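Local coordinates for protein family 88 glycosyl hydrolase (Bacteroides thetaiotaomicron, PDB 5NOA) that probably acts as a polysaccharide lyase that removes rhamnose caps from complex arabinogalactan proteins, at residues 208-212 / 213-217; 278-281 / 282-285; 337-340 / 341-345. All coordinates share one frame; numbering follows the deposited sequence.

Interaction 1 (208-212 / 213-217); sequences GKYVY and PKHKS
Lys214 reaches back along the chain to Lys209, where its NZ donates to Lys209 O at 3.0 Å, in the carbonyl plane and on a lone pair. Bends at chi2 and chi3 (70°) fold the lysine chain back to that oxygen. Nearby, Val211 O accepts from His215 N over 3.1 Å in a nearly straight bond (168° at the hydrogen). The peptide between Tyr212 and Pro213 is cis, and the backbone angles of these two residues make 211-214 a type VIa beta turn, with the CA atoms of Val211 and Lys214 6.3 Å apart. Across the cis bond Pro213 CB sits over the face of the Tyr212 ring, a CH-pi contact with 3.8 Å to the centroid. Lys216 runs obliquely past the same ring and bends at its last torsion, so that NZ donates to Pro213 O at 3.0 Å. A water donates to both Tyr210 O (2.9 Å) and His215 O (2.8 Å), so one water satisfies both acceptors and bridges the two backbone segments. Tyr210 turns its ring edge toward the face of His215, planes at 76°, while His215 NE2 is hydrogen-bonded to Asp223 and Lys209 NZ forms a salt bridge with Asp207.

Interaction 2 (278-281 / 282-285); sequences MLDA and QHAP
Asp280 and His283 close a tight turn, His283 N donating to Asp280 O at 3.2 Å with an angle of 144° at the hydrogen and with the donor well above the carbonyl plane; the helical backbone angles of Ala281 and Gln282 make it a type I beta turn. The side chain of Asp280 adds two weak bonds to the same turn. With CG anti to the backbone N (chi1 -174°), the carboxylate swings over the following amides, and OD1 accepts weakly from Gln282 N at 3.2 Å and from His283 N at 3.3 Å. The other oxygen, OD2, lies 3.5 Å from His283 CB, and the two side chains cross at about a right angle with carboxylate and imidazole planes 53° apart. The stronger polar partners of both groups come from the 217-219 loop: OD2 is hydrogen-bonded to Ser217 and Asn219, and His283 ND1 to Val218 N. Further on, Pro285 CA makes a CA-H...O contact of 3.1 Å with Ala281 O. A water lies 2.8 Å from Asp280 O and 2.7 Å from Ala284 O, but it has more acceptors in reach than protons, and both bonds need not be made at once. The weak bond from OD1 to the amide two residues on is consistent with an Asx turn laid over the type I beta turn, within the loop linking helix 250-266 to helix 289-304.

Interaction 3 (337-340 / 341-345); sequences YVQP and IGEKA
Gln339 and Glu343 meet through their polar ends, NE2 donating to OE1 at 2.8 Å with 162° at the hydrogen. The oxygen lies close to the plane of the amide, yet NE2 reaches it from above the carboxylate plane, 41° out of it, and the two flat groups are turned 47° against each other. Both chains leave the backbone with CG anti to N and run extended beyond it, an outline that lets them cross at about a right angle between residues four apart. This inner side is the tight one: Gln339 is buried, and its CG also comes within 3.3 Å of Glu343 OE2. Each group has a second partner that fixes its rotation, Trp225 NE1 for Gln339 OE1 and a salt bridge from Arg276 for Glu343 OE2. Replacing Gln339 with an alanine would probably leave Glu343 OE1 and Trp225 NE1 without these mates and the carboxylate freer to turn about its link to Arg276. A looser apolar contact lies alongside, with Pro340 CG 3.8 Å from Glu343 CB. On the outer side Ile341 and Gly342 are exposed at the bend; the side chain of Ile341 starts off away from 337-340, although it touches Phe359 of helix 358-377. Glu343 N donates to Pro340 O at 3.1 Å, the donor lying above the carbonyl plane. This bond closes a type I beta turn from Pro340 to Glu343, with the Gln339-Glu343 bond linking the residue just before the turn to its last residue, in the long loop between helix 310-328 and helix 358-377.

The three contacts follow one another along the chain, each inside a loop that joins regular elements: interaction 1 before helix 226-242, interaction 2 before helix 289-304 and interaction 3 before helix 358-377. Centres lie about 15 Å apart for interactions 1 and 2 and for 2 and 3, and about 21 Å for 1 and 3. Interactions 1 and 2 touch directly: Ser217 OG is 2.6 Å from Asp280 OD2, a probable hydrogen bond. Interactions 2 and 3 do not touch, but Arg276 bonds Pro285 O and Glu343, tying them together. The loops are thus linked in series, directly from 1 to 2 and through Arg276 from 2 to 3, beside the helices of a mainly helical chain, consistent with the alpha/alpha barrel of the six-hairpin clan.

Interaction 1 (208-212 / 213-217)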
ATOM      1  N   GLY A 208      -7.444 -10.933 -12.772  1.00 10.84           N
ATOM      2  CA  GLY A 208      -8.006 -11.198 -14.090  1.00 11.79           C
ATOM      3  C   GLY A 208      -9.384 -11.844 -14.117  1.00 13.86           C
ATOM      4  O   GLY A 208     -10.044 -11.772 -15.164  1.00 18.73           O
ATOM      5  N   LYS A 209      -9.868 -12.433 -13.024  1.00 14.27           N
ATOM      6  CA  LYS A 209     -11.297 -12.987 -13.035  1.00 15.08           C
ATOM      7  C   LYS A 209     -12.378 -11.894 -12.981  1.00 12.11           C
ATOM      8  O   LYS A 209     -13.558 -12.112 -13.342  1.00 14.97           O
ATOM      9  CB  LYS A 209     -11.594 -13.742 -11.748  1.00 20.09           C
ATOM     10  CG  LYS A 209     -10.800 -14.971 -11.525  1.00 19.46           C
ATOM     11  CD  LYS A 209     -11.390 -15.875 -10.435  1.00 18.64           C
ATOM     12  CE  LYS A 209     -11.533 -15.224  -9.065  1.00 24.13           C
ATOM     13  NZ  LYS A 209     -10.377 -14.432  -8.521  1.00 26.80           N
ATOM     14  N   TYR A 210     -12.023 -10.681 -12.533  1.00 14.63           N
ATOM     15  CA  TYR A 210     -13.040  -9.637 -12.262  1.00 15.15           C
ATOM     16  C   TYR A 210     -13.328  -8.731 -13.411  1.00 14.15           C
ATOM     17  O   TYR A 210     -14.102  -7.779 -13.288  1.00 15.80           O
ATOM     18  CB  TYR A 210     -12.592  -8.825 -11.035  1.00 16.52           C
ATOM     19  CG  TYR A 210     -12.828  -9.568  -9.772  1.00 17.05           C
ATOM     20  CD1 TYR A 210     -11.946 -10.571  -9.357  1.00 20.10           C
ATOM     21  CD2 TYR A 210     -13.972  -9.311  -8.989  1.00 20.92           C
ATOM     22  CE1 TYR A 210     -12.187 -11.271  -8.181  1.00 22.29           C
ATOM     23  CE2 TYR A 210     -14.228 -10.008  -7.818  1.00 23.40           C
ATOM     24  CZ  TYR A 210     -13.343 -10.993  -7.426  1.00 23.25           C
ATOM     25  OH  TYR A 210     -13.566 -11.668  -6.258  1.00 33.36           O
ATOM     26  N   VAL A 211     -12.793  -9.045 -14.586  1.00 16.75           N
ATOM     27  CA  VAL A 211     -12.971  -8.220 -15.750  1.00 16.68           C
ATOM     28  C   VAL A 211     -14.433  -8.204 -16.325  1.00 14.58           C
ATOM     29  O   VAL A 211     -15.118  -9.191 -16.478  1.00 16.28           O
ATOM     30  CB  VAL A 211     -11.856  -8.534 -16.779  1.00 17.78           C
ATOM     31  CG1 VAL A 211     -11.912  -7.631 -18.001  1.00 19.60           C
ATOM     32  CG2 VAL A 211     -10.467  -8.417 -16.133  1.00 19.05           C
ATOM     33  N   TYR A 212     -14.876  -7.003 -16.664  1.00 12.14           N
ATOM     34  CA  TYR A 212     -16.150  -6.767 -17.365  1.00 12.02           C
ATOM     35  C   TYR A 212     -16.025  -7.176 -18.844  1.00 13.23           C
ATOM     36  O   TYR A 212     -14.936  -7.051 -19.420  1.00 17.04           O
ATOM     37  CB  TYR A 212     -16.401  -5.265 -17.262  1.00 12.36           C
ATOM     38  CG  TYR A 212     -17.671  -4.781 -17.902  1.00 12.60           C
ATOM     39  CD1 TYR A 212     -17.672  -4.360 -19.225  1.00 15.87           C
ATOM     40  CD2 TYR A 212     -18.827  -4.668 -17.170  1.00 13.51           C
ATOM     41  CE1 TYR A 212     -18.839  -3.882 -19.824  1.00 17.51           C
ATOM     42  CE2 TYR A 212     -19.997  -4.210 -17.755  1.00 16.29           C
ATOM     43  CZ  TYR A 212     -20.000  -3.835 -19.090  1.00 17.10           C
ATOM     44  OH  TYR A 212     -21.174  -3.367 -19.637  1.00 23.93           O
ATOM     45  N   PRO A 213     -17.080  -7.646 -19.498  1.00 13.78           N
ATOM     46  CA  PRO A 213     -18.423  -7.798 -18.995  1.00 14.94           C
ATOM     47  C   PRO A 213     -18.726  -9.162 -18.380  1.00 16.43           C
ATOM     48  O   PRO A 213     -19.817  -9.355 -17.893  1.00 17.48           O
ATOM     49  CB  PRO A 213     -19.282  -7.598 -20.258  1.00 15.82           C
ATOM     50  CG  PRO A 213     -18.450  -8.217 -21.313  1.00 17.41           C
ATOM     51  CD  PRO A 213     -17.041  -7.779 -20.973  1.00 15.59           C
ATOM     52  N   LYS A 214     -17.772 -10.084 -18.381  1.00 17.45           N
ATOM     53  CA  LYS A 214     -18.047 -11.404 -17.815  1.00 22.68           C
ATOM     54  C   LYS A 214     -18.492 -11.263 -16.348  1.00 18.69           C
ATOM     55  O   LYS A 214     -19.396 -11.976 -15.885  1.00 23.69           O
ATOM     56  CB  LYS A 214     -16.819 -12.317 -17.937  1.00 28.83           C
ATOM     57  CG  LYS A 214     -17.045 -13.772 -17.533  1.00 36.38           C
ATOM     58  CD  LYS A 214     -15.926 -14.319 -16.648  1.00 44.29           C
ATOM     59  CE  LYS A 214     -15.947 -13.688 -15.249  1.00 49.40           C
ATOM     60  NZ  LYS A 214     -15.186 -14.421 -14.194  1.00 49.65           N
ATOM     61  N   HIS A 215     -17.794 -10.417 -15.613  1.00 16.93           N
ATOM     62  CA  HIS A 215     -18.134 -10.070 -14.234  1.00 14.63           C
ATOM     63  C   HIS A 215     -18.598  -8.614 -14.186  1.00 12.70           C
ATOM     64  O   HIS A 215     -17.993  -7.741 -14.804  1.00 12.16           O
ATOM     65  CB  HIS A 215     -16.922 -10.307 -13.333  1.00 12.27           C
ATOM     66  CG  HIS A 215     -17.154  -9.854 -11.929  1.00 14.42           C
ATOM     67  ND1 HIS A 215     -17.986 -10.527 -11.056  1.00 17.05           N
ATOM     68  CD2 HIS A 215     -16.735  -8.747 -11.283  1.00 15.82           C
ATOM     69  CE1 HIS A 215     -18.044  -9.851  -9.920  1.00 17.12           C
ATOM     70  NE2 HIS A 215     -17.295  -8.765 -10.037  1.00 15.96           N
ATOM     71  N   LYS A 216     -19.689  -8.379 -13.467  1.00 13.67           N
ATOM     72  CA  LYS A 216     -20.196  -7.053 -13.187  1.00 12.95           C
ATOM     73  C   LYS A 216     -20.546  -6.964 -11.719  1.00 12.36           C
ATOM     74  O   LYS A 216     -20.777  -7.973 -11.050  1.00 14.68           O
ATOM     75  CB  LYS A 216     -21.443  -6.754 -14.015  1.00 13.84           C
ATOM     76  CG  LYS A 216     -21.316  -7.042 -15.497  1.00 15.64           C
ATOM     77  CD  LYS A 216     -22.579  -6.638 -16.269  1.00 17.79           C
ATOM     78  CE  LYS A 216     -22.463  -6.877 -17.771  1.00 21.07           C
ATOM     79  NZ  LYS A 216     -22.576  -8.317 -18.092  1.00 29.90           N
ATOM     80  N   SER A 217     -20.666  -5.739 -11.240  1.00 12.19           N
ATOM     81  CA  SER A 217     -21.253  -5.516  -9.917  1.00 13.39           C
ATOM     82  C   SER A 217     -22.723  -5.949  -9.947  1.00 16.61           C
ATOM     83  O   SER A 217     -23.295  -6.207 -11.009  1.00 17.72           O
ATOM     84  CB  SER A 217     -21.149  -4.034  -9.498  1.00 14.19           C
ATOM     85  OG  SER A 217     -22.041  -3.226 -10.223  1.00 16.20           O
TER
HETATM   86  O   HOH W   1     -16.298  -5.881 -13.673  1.00 11.45           O

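Interaction 2 (278-281 / 282-285)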
ATOM      1  N   MET A 278     -15.879   0.424  -6.277  1.00  7.82           N
ATOM      2  CA  MET A 278     -15.655   1.880  -6.399  1.00  8.70           C
ATOM      3  C   MET A 278     -16.711   2.583  -7.221  1.00  8.84           C
ATOM      4  O   MET A 278     -17.030   3.731  -6.929  1.00  9.91           O
ATOM      5  CB  MET A 278     -14.294   2.123  -7.051  1.00 10.20           C
ATOM      6  CG  MET A 278     -13.133   1.696  -6.187  1.00 11.44           C
ATOM      7  SD  MET A 278     -11.520   1.716  -7.048  1.00 10.80           S
ATOM      8  CE  MET A 278     -11.285   3.487  -7.296  1.00 12.36           C
ATOM      9  N   LEU A 279     -17.220   1.901  -8.262  1.00  8.43           N
ATOM     10  CA  LEU A 279     -18.173   2.492  -9.198  1.00  9.79           C
ATOM     11  C   LEU A 279     -19.616   2.101  -8.905  1.00 11.08           C
ATOM     12  O   LEU A 279     -20.490   2.450  -9.671  1.00 14.25           O
ATOM     13  CB  LEU A 279     -17.816   2.123 -10.634  1.00  9.67           C
ATOM     14  CG  LEU A 279     -16.405   2.437 -11.086  1.00 10.27           C
ATOM     15  CD1 LEU A 279     -16.229   2.091 -12.554  1.00 10.25           C
ATOM     16  CD2 LEU A 279     -16.002   3.863 -10.861  1.00 12.89           C
ATOM     17  N   ASP A 280     -19.883   1.401  -7.810  1.00 11.14           N
ATOM     18  CA  ASP A 280     -21.248   0.969  -7.509  1.00 11.80           C
ATOM     19  C   ASP A 280     -21.457   0.969  -6.018  1.00 11.40           C
ATOM     20  O   ASP A 280     -21.230  -0.048  -5.353  1.00 10.73           O
ATOM     21  CB  ASP A 280     -21.520  -0.418  -8.089  1.00 12.75           C
ATOM     22  CG  ASP A 280     -22.995  -0.863  -7.929  1.00 14.42           C
ATOM     23  OD1 ASP A 280     -23.755  -0.182  -7.220  1.00 16.40           O
ATOM     24  OD2 ASP A 280     -23.380  -1.925  -8.479  1.00 16.32           O
ATOM     25  N   ALA A 281     -21.866   2.124  -5.488  1.00 11.93           N
ATOM     26  CA  ALA A 281     -22.060   2.252  -4.042  1.00 12.79           C
ATOM     27  C   ALA A 281     -23.092   1.271  -3.483  1.00 13.79           C
ATOM     28  O   ALA A 281     -22.929   0.796  -2.379  1.00 22.65           O
ATOM     29  CB  ALA A 281     -22.448   3.669  -3.654  1.00 14.79           C
ATOM     30  N   GLN A 282     -24.105   0.897  -4.253  1.00 12.02           N
ATOM     31  CA  GLN A 282     -25.155   0.008  -3.727  1.00 14.53           C
ATOM     32  C   GLN A 282     -24.737  -1.445  -3.662  1.00 13.40           C
ATOM     33  O   GLN A 282     -25.323  -2.232  -2.929  1.00 14.90           O
ATOM     34  CB  GLN A 282     -26.449   0.121  -4.556  1.00 18.22           C
ATOM     35  CG  GLN A 282     -26.979   1.529  -4.781  1.00 24.28           C
ATOM     36  CD  GLN A 282     -27.084   2.315  -3.500  1.00 30.86           C
ATOM     37  OE1 GLN A 282     -26.523   3.413  -3.374  1.00 39.45           O
ATOM     38  NE2 GLN A 282     -27.804   1.758  -2.531  1.00 37.77           N
ATOM     39  N   HIS A 283     -23.717  -1.822  -4.409  1.00 11.44           N
ATOM     40  CA  HIS A 283     -23.259  -3.208  -4.399  1.00 11.82           C
ATOM     41  C   HIS A 283     -22.799  -3.640  -3.000  1.00 10.69           C
ATOM     42  O   HIS A 283     -23.041  -4.750  -2.566  1.00 11.76           O
ATOM     43  CB  HIS A 283     -22.171  -3.322  -5.477  1.00 12.50           C
ATOM     44  CG  HIS A 283     -21.453  -4.610  -5.517  1.00 13.04           C
ATOM     45  ND1 HIS A 283     -21.805  -5.622  -6.371  1.00 16.71           N
ATOM     46  CD2 HIS A 283     -20.402  -5.067  -4.796  1.00 14.59           C
ATOM     47  CE1 HIS A 283     -20.971  -6.629  -6.217  1.00 18.68           C
ATOM     48  NE2 HIS A 283     -20.103  -6.312  -5.274  1.00 18.19           N
ATOM     49  N   ALA A 284     -22.060  -2.769  -2.342  1.00 10.89           N
ATOM     50  CA  ALA A 284     -21.508  -3.005  -1.018  1.00 10.89           C
ATOM     51  C   ALA A 284     -21.447  -1.649  -0.387  1.00  9.26           C
ATOM     52  O   ALA A 284     -20.500  -0.893  -0.574  1.00 10.15           O
ATOM     53  CB  ALA A 284     -20.133  -3.656  -1.092  1.00 12.36           C
ATOM     54  N   PRO A 285     -22.496  -1.253   0.325  1.00  9.33           N
ATOM     55  CA  PRO A 285     -22.659   0.167   0.674  1.00  9.24           C
ATOM     56  C   PRO A 285     -21.809   0.658   1.823  1.00  8.61           C
ATOM     57  O   PRO A 285     -21.298  -0.116   2.625  1.00  9.05           O
ATOM     58  CB  PRO A 285     -24.159   0.252   1.055  1.00 10.34           C
ATOM     59  CG  PRO A 285     -24.452  -1.116   1.578  1.00 10.44           C
ATOM     60  CD  PRO A 285     -23.708  -2.021   0.651  1.00 10.14           C
TER
HETATM   61  O   HOH W   2     -19.666  -0.853  -3.164  1.00 10.84           O

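Interaction 3 (337-340 / 341-345)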
ATOM      1  N   TYR A 337     -14.000   0.889  10.393  1.00  7.17           N
ATOM      2  CA  TYR A 337     -14.544   0.718   9.050  1.00  7.36           C
ATOM      3  C   TYR A 337     -13.540   0.096   8.080  1.00  6.84           C
ATOM      4  O   TYR A 337     -13.627   0.318   6.867  1.00  7.71           O
ATOM      5  CB  TYR A 337     -15.166   2.000   8.495  1.00  8.33           C
ATOM      6  CG  TYR A 337     -16.415   2.451   9.176  1.00 10.36           C
ATOM      7  CD1 TYR A 337     -17.633   1.861   8.888  1.00 12.05           C
ATOM      8  CD2 TYR A 337     -16.383   3.498  10.051  1.00 13.51           C
ATOM      9  CE1 TYR A 337     -18.797   2.294   9.457  1.00 17.00           C
ATOM     10  CE2 TYR A 337     -17.551   3.943  10.662  1.00 15.51           C
ATOM     11  CZ  TYR A 337     -18.777   3.355  10.366  1.00 15.42           C
ATOM     12  OH  TYR A 337     -19.907   3.816  10.939  1.00 24.65           O
ATOM     13  N   VAL A 338     -12.645  -0.741   8.588  1.00  6.98           N
ATOM     14  CA  VAL A 338     -11.725  -1.440   7.721  1.00  7.53           C
ATOM     15  C   VAL A 338     -12.383  -2.726   7.204  1.00  7.72           C
ATOM     16  O   VAL A 338     -12.818  -3.565   7.984  1.00  8.70           O
ATOM     17  CB  VAL A 338     -10.405  -1.754   8.415  1.00  8.11           C
ATOM     18  CG1 VAL A 338      -9.464  -2.538   7.495  1.00  9.75           C
ATOM     19  CG2 VAL A 338      -9.748  -0.481   8.905  1.00  7.79           C
ATOM     20  N   GLN A 339     -12.474  -2.894   5.893  1.00  7.40           N
ATOM     21  CA  GLN A 339     -13.035  -4.136   5.331  1.00  8.35           C
ATOM     22  C   GLN A 339     -12.145  -5.316   5.770  1.00  7.76           C
ATOM     23  O   GLN A 339     -10.970  -5.332   5.470  1.00  9.34           O
ATOM     24  CB  GLN A 339     -13.063  -4.067   3.829  1.00  8.63           C
ATOM     25  CG  GLN A 339     -13.628  -5.303   3.133  1.00  8.88           C
ATOM     26  CD  GLN A 339     -13.623  -5.149   1.616  1.00 10.03           C
ATOM     27  OE1 GLN A 339     -12.901  -4.349   1.061  1.00 11.16           O
ATOM     28  NE2 GLN A 339     -14.462  -5.903   0.958  1.00 12.82           N
ATOM     29  N   PRO A 340     -12.718  -6.311   6.485  1.00  9.09           N
ATOM     30  CA  PRO A 340     -11.909  -7.395   7.017  1.00  9.73           C
ATOM     31  C   PRO A 340     -11.509  -8.431   5.973  1.00  9.64           C
ATOM     32  O   PRO A 340     -12.250  -8.654   5.018  1.00  9.93           O
ATOM     33  CB  PRO A 340     -12.845  -8.032   8.043  1.00 12.86           C
ATOM     34  CG  PRO A 340     -14.194  -7.675   7.636  1.00 16.31           C
ATOM     35  CD  PRO A 340     -14.121  -6.363   6.956  1.00 11.14           C
ATOM     36  N   ILE A 341     -10.368  -9.069   6.190  1.00  9.56           N
ATOM     37  CA  ILE A 341      -9.908 -10.141   5.302  1.00 11.46           C
ATOM     38  C   ILE A 341     -10.969 -11.205   5.139  1.00 13.17           C
ATOM     39  O   ILE A 341     -11.248 -11.656   4.020  1.00 15.94           O
ATOM     40  CB  ILE A 341      -8.575 -10.752   5.787  1.00 11.46           C
ATOM     41  CG1 ILE A 341      -7.465  -9.709   5.654  1.00 12.37           C
ATOM     42  CG2 ILE A 341      -8.235 -12.035   5.028  1.00 13.13           C
ATOM     43  CD1 ILE A 341      -6.219 -10.039   6.477  1.00 14.43           C
ATOM     44  N   GLY A 342     -11.578 -11.604   6.216  1.00 13.25           N
ATOM     45  CA  GLY A 342     -12.575 -12.707   6.053  1.00 13.16           C
ATOM     46  C   GLY A 342     -13.984 -12.317   5.656  1.00 12.11           C
ATOM     47  O   GLY A 342     -14.907 -13.103   5.795  1.00 14.05           O
ATOM     48  N   GLU A 343     -14.201 -11.081   5.239  1.00 10.72           N
ATOM     49  CA  GLU A 343     -15.557 -10.600   5.046  1.00 11.06           C
ATOM     50  C   GLU A 343     -16.460 -11.503   4.174  1.00 12.84           C
ATOM     51  O   GLU A 343     -16.048 -11.987   3.138  1.00 16.72           O
ATOM     52  CB  GLU A 343     -15.479  -9.221   4.395  1.00 14.37           C
ATOM     53  CG  GLU A 343     -16.812  -8.565   4.134  1.00 15.73           C
ATOM     54  CD  GLU A 343     -16.675  -7.374   3.202  1.00 15.74           C
ATOM     55  OE1 GLU A 343     -16.473  -7.560   1.965  1.00 20.70           O
ATOM     56  OE2 GLU A 343     -16.768  -6.277   3.694  1.00 17.36           O
ATOM     57  N   LYS A 344     -17.679 -11.680   4.646  1.00 12.29           N
ATOM     58  CA  LYS A 344     -18.823 -12.210   3.921  1.00 12.72           C
ATOM     59  C   LYS A 344     -19.775 -11.022   3.844  1.00 11.58           C
ATOM     60  O   LYS A 344     -20.061 -10.426   4.885  1.00 12.02           O
ATOM     61  CB  LYS A 344     -19.501 -13.340   4.716  1.00 17.38           C
ATOM     62  CG  LYS A 344     -18.646 -14.587   4.868  1.00 22.36           C
ATOM     63  CD  LYS A 344     -18.738 -15.166   6.270  1.00 24.59           C
ATOM     64  CE  LYS A 344     -17.952 -16.454   6.388  1.00 22.80           C
ATOM     65  NZ  LYS A 344     -17.476 -16.595   7.782  1.00 20.61           N
ATOM     66  N   ALA A 345     -20.236 -10.637   2.650  1.00 11.92           N
ATOM     67  CA  ALA A 345     -21.156  -9.497   2.572  1.00 10.42           C
ATOM     68  C   ALA A 345     -22.035  -9.596   1.355  1.00 10.59           C
ATOM     69  O   ALA A 345     -21.643 -10.097   0.313  1.00 11.85           O
ATOM     70  CB  ALA A 345     -20.396  -8.189   2.559  1.00 11.83           C
TER